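Local coordinates for phosphotriesterase family protein (Listeria monocytogenes serotype 4b str. H7858, PDB 3PNZ) that probably hydrolyses phosphorylated sugar lactones at a two-zinc site, as a member of the phosphotriesterase family of the amidohydrolase fold, at residues D38-D43 with T273-Y278. Residues are numbered along the deposited sequence; the frame is centred on the assembly and turned at random.
Sequences DDLLLD and TARKTY. With PO4 (phosphate ion), chain L.
Asp-39 and Lys-276 carry this contact, each gripped by several bonds. The Asp-39 carboxylate, anti to its own backbone N, grips Thr-277 with both oxygens. OD1 takes the Thr-277 N-H on its syn lone pair. OD2 takes the Thr-277 hydroxyl on its syn lone pair, with Thr-277 OG1 and Asp-39 OD2 2.7 Å apart. Arg-275 NH1 also reaches Asp-39 OD2, at 3.0 Å, from above the carboxylate plane. This is a salt bridge with the two planar groups turned 46° apart. In the backbone, Lys-276 N gives a fairly straight bond (159°) to Asp-39 O.

The Lys-276 chain runs out extended and bends only at its end (chi4 78°). Lys-276 NZ lies 2.7 Å from Leu-41 O, in the carbonyl plane, and also bonds Asp-38 O. Salt bridges to Asp-38 OD2 and, weakly, Asp-43 OD1 complete a network. One water donates to both Leu-40 O and Ala-274 O.

Leu-40 CD2 sits over the centre of one face of the Arg-275 guanidinium, 3.9 Å above the plane. Leu-42 lays CD1 on Thr-273 O and CD2 on the Arg-275 backbone. Arg-275 NE and Tyr-278 OH bind a phosphate ion, probably from the crystallisation liquor, which Lys-242, Lys-244 and Tyr-245 also hold.

The contact joins two loops of the TIM barrel, 273-278 directly following the zinc ligand Asp-272. Asp-39 probably fixes the direction of Arg-275 while offsetting part of its charge, and leaves NE turned to the phosphate. A pocket for the phosphate of a phosphorylated lactone is a reasonable inference.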
loop_
_atom_site.group_PDB
_atom_site.type_symbol
_atom_site.label_atom_id
_atom_site.label_comp_id
_atom_site.label_asym_id
_atom_site.label_seq_id
_atom_site.Cartn_x
_atom_site.Cartn_y
_atom_site.Cartn_z
ATOM N N ASP A 38 -5.733 -0.912 20.807
ATOM C CA ASP A 38 -5.639 -2.333 20.477
ATOM C C ASP A 38 -6.239 -2.723 19.126
ATOM O O ASP A 38 -5.786 -3.674 18.496
ATOM C CB ASP A 38 -6.284 -3.181 21.573
ATOM C CG ASP A 38 -5.963 -4.654 21.426
ATOM O OD1 ASP A 38 -4.803 -5.033 21.710
ATOM O OD2 ASP A 38 -6.860 -5.435 21.029
ATOM N N ASP A 39 -7.275 -2.011 18.692
ATOM C CA ASP A 39 -7.943 -2.358 17.439
ATOM C C ASP A 39 -7.015 -2.190 16.231
ATOM O O ASP A 39 -7.244 -2.793 15.184
ATOM C CB ASP A 39 -9.214 -1.520 17.249
ATOM C CG ASP A 39 -10.118 -2.065 16.156
ATOM O OD1 ASP A 39 -10.176 -3.302 15.968
ATOM O OD2 ASP A 39 -10.796 -1.248 15.492
ATOM N N LEU A 40 -5.969 -1.386 16.382
ATOM C CA LEU A 40 -5.029 -1.144 15.284
ATOM C C LEU A 40 -3.819 -2.066 15.343
ATOM O O LEU A 40 -2.848 -1.873 14.615
ATOM C CB LEU A 40 -4.575 0.312 15.283
ATOM C CG LEU A 40 -5.629 1.296 14.760
ATOM C CD1 LEU A 40 -5.292 2.711 15.201
ATOM C CD2 LEU A 40 -5.734 1.203 13.231
ATOM N N LEU A 41 -3.880 -3.067 16.211
ATOM C CA LEU A 41 -2.827 -4.071 16.267
ATOM C C LEU A 41 -3.325 -5.387 15.676
ATOM O O LEU A 41 -4.196 -6.048 16.245
ATOM C CB LEU A 41 -2.353 -4.278 17.707
ATOM C CG LEU A 41 -2.109 -3.022 18.544
ATOM C CD1 LEU A 41 -1.633 -3.411 19.949
ATOM C CD2 LEU A 41 -1.124 -2.077 17.882
ATOM N N LEU A 42 -2.790 -5.764 14.518
ATOM C CA LEU A 42 -3.112 -7.055 13.934
ATOM C C LEU A 42 -2.070 -8.043 14.447
ATOM O O LEU A 42 -1.067 -8.300 13.789
ATOM C CB LEU A 42 -3.091 -6.986 12.406
ATOM C CG LEU A 42 -4.166 -6.080 11.792
ATOM C CD1 LEU A 42 -4.042 -6.012 10.267
ATOM C CD2 LEU A 42 -5.549 -6.568 12.194
ATOM N N ASP A 43 -2.316 -8.583 15.635
ATOM C CA ASP A 43 -1.258 -9.229 16.400
ATOM C C ASP A 43 -1.459 -10.725 16.615
ATOM O O ASP A 43 -0.896 -11.292 17.553
ATOM C CB ASP A 43 -1.106 -8.520 17.748
ATOM C CG ASP A 43 -2.399 -8.499 18.545
ATOM O OD1 ASP A 43 -3.412 -9.070 18.079
ATOM O OD2 ASP A 43 -2.398 -7.919 19.651
ATOM N N THR A 273 -7.065 -2.943 5.081
ATOM C CA THR A 273 -7.669 -3.634 6.219
ATOM C C THR A 273 -6.724 -3.615 7.416
ATOM O O THR A 273 -5.886 -4.498 7.583
ATOM C CB THR A 273 -8.033 -5.076 5.821
ATOM O OG1 THR A 273 -8.628 -5.066 4.516
ATOM C CG2 THR A 273 -9.014 -5.687 6.798
ATOM N N ALA A 274 -6.858 -2.594 8.251
ATOM C CA ALA A 274 -5.832 -2.309 9.244
ATOM C C ALA A 274 -6.286 -2.512 10.681
ATOM O O ALA A 274 -5.537 -2.218 11.607
ATOM C CB ALA A 274 -5.311 -0.888 9.058
ATOM N N ARG A 275 -7.506 -3.005 10.862
ATOM C CA ARG A 275 -8.101 -3.116 12.196
ATOM C C ARG A 275 -8.626 -4.512 12.495
ATOM O O ARG A 275 -9.101 -5.210 11.600
ATOM C CB ARG A 275 -9.264 -2.123 12.335
ATOM C CG ARG A 275 -8.839 -0.679 12.459
ATOM C CD ARG A 275 -10.062 0.235 12.521
ATOM N NE ARG A 275 -9.687 1.632 12.680
ATOM C CZ ARG A 275 -9.542 2.225 13.857
ATOM N NH1 ARG A 275 -9.728 1.530 14.972
ATOM N NH2 ARG A 275 -9.196 3.502 13.921
ATOM N N LYS A 276 -8.578 -4.901 13.770
ATOM C CA LYS A 276 -9.204 -6.144 14.201
ATOM C C LYS A 276 -10.671 -6.159 13.784
ATOM O O LYS A 276 -11.183 -7.171 13.301
ATOM C CB LYS A 276 -9.099 -6.311 15.722
ATOM C CG LYS A 276 -7.711 -6.705 16.239
ATOM C CD LYS A 276 -7.790 -7.103 17.719
ATOM C CE LYS A 276 -6.469 -7.660 18.251
ATOM N NZ LYS A 276 -5.472 -6.593 18.542
ATOM N N THR A 277 -11.340 -5.018 13.956
ATOM C CA THR A 277 -12.761 -4.912 13.637
ATOM C C THR A 277 -13.034 -4.950 12.136
ATOM O O THR A 277 -14.189 -5.005 11.719
ATOM C CB THR A 277 -13.383 -3.631 14.225
ATOM O OG1 THR A 277 -12.594 -2.498 13.844
ATOM C CG2 THR A 277 -13.445 -3.714 15.755
ATOM N N TYR A 278 -11.973 -4.929 11.330
ATOM C CA TYR A 278 -12.119 -5.037 9.884
ATOM C C TYR A 278 -11.904 -6.473 9.405
ATOM O O TYR A 278 -12.409 -6.869 8.352
ATOM C CB TYR A 278 -11.115 -4.141 9.177
ATOM C CG TYR A 278 -11.378 -2.652 9.242
ATOM C CD1 TYR A 278 -12.561 -2.141 9.773
ATOM C CD2 TYR A 278 -10.428 -1.752 8.772
ATOM C CE1 TYR A 278 -12.787 -0.767 9.826
ATOM C CE2 TYR A 278 -10.646 -0.380 8.818
ATOM C CZ TYR A 278 -11.827 0.104 9.345
ATOM O OH TYR A 278 -12.047 1.467 9.388
HETATM P P PO4 L . -9.060 3.455 9.200
HETATM O O1 PO4 L . -9.697 3.685 10.545
HETATM O O2 PO4 L . -7.852 2.563 9.387
HETATM O O3 PO4 L . -10.033 2.749 8.284
HETATM O O4 PO4 L . -8.618 4.767 8.586
HETATM O O HOH W 1 -3.116 -1.321 12.003
#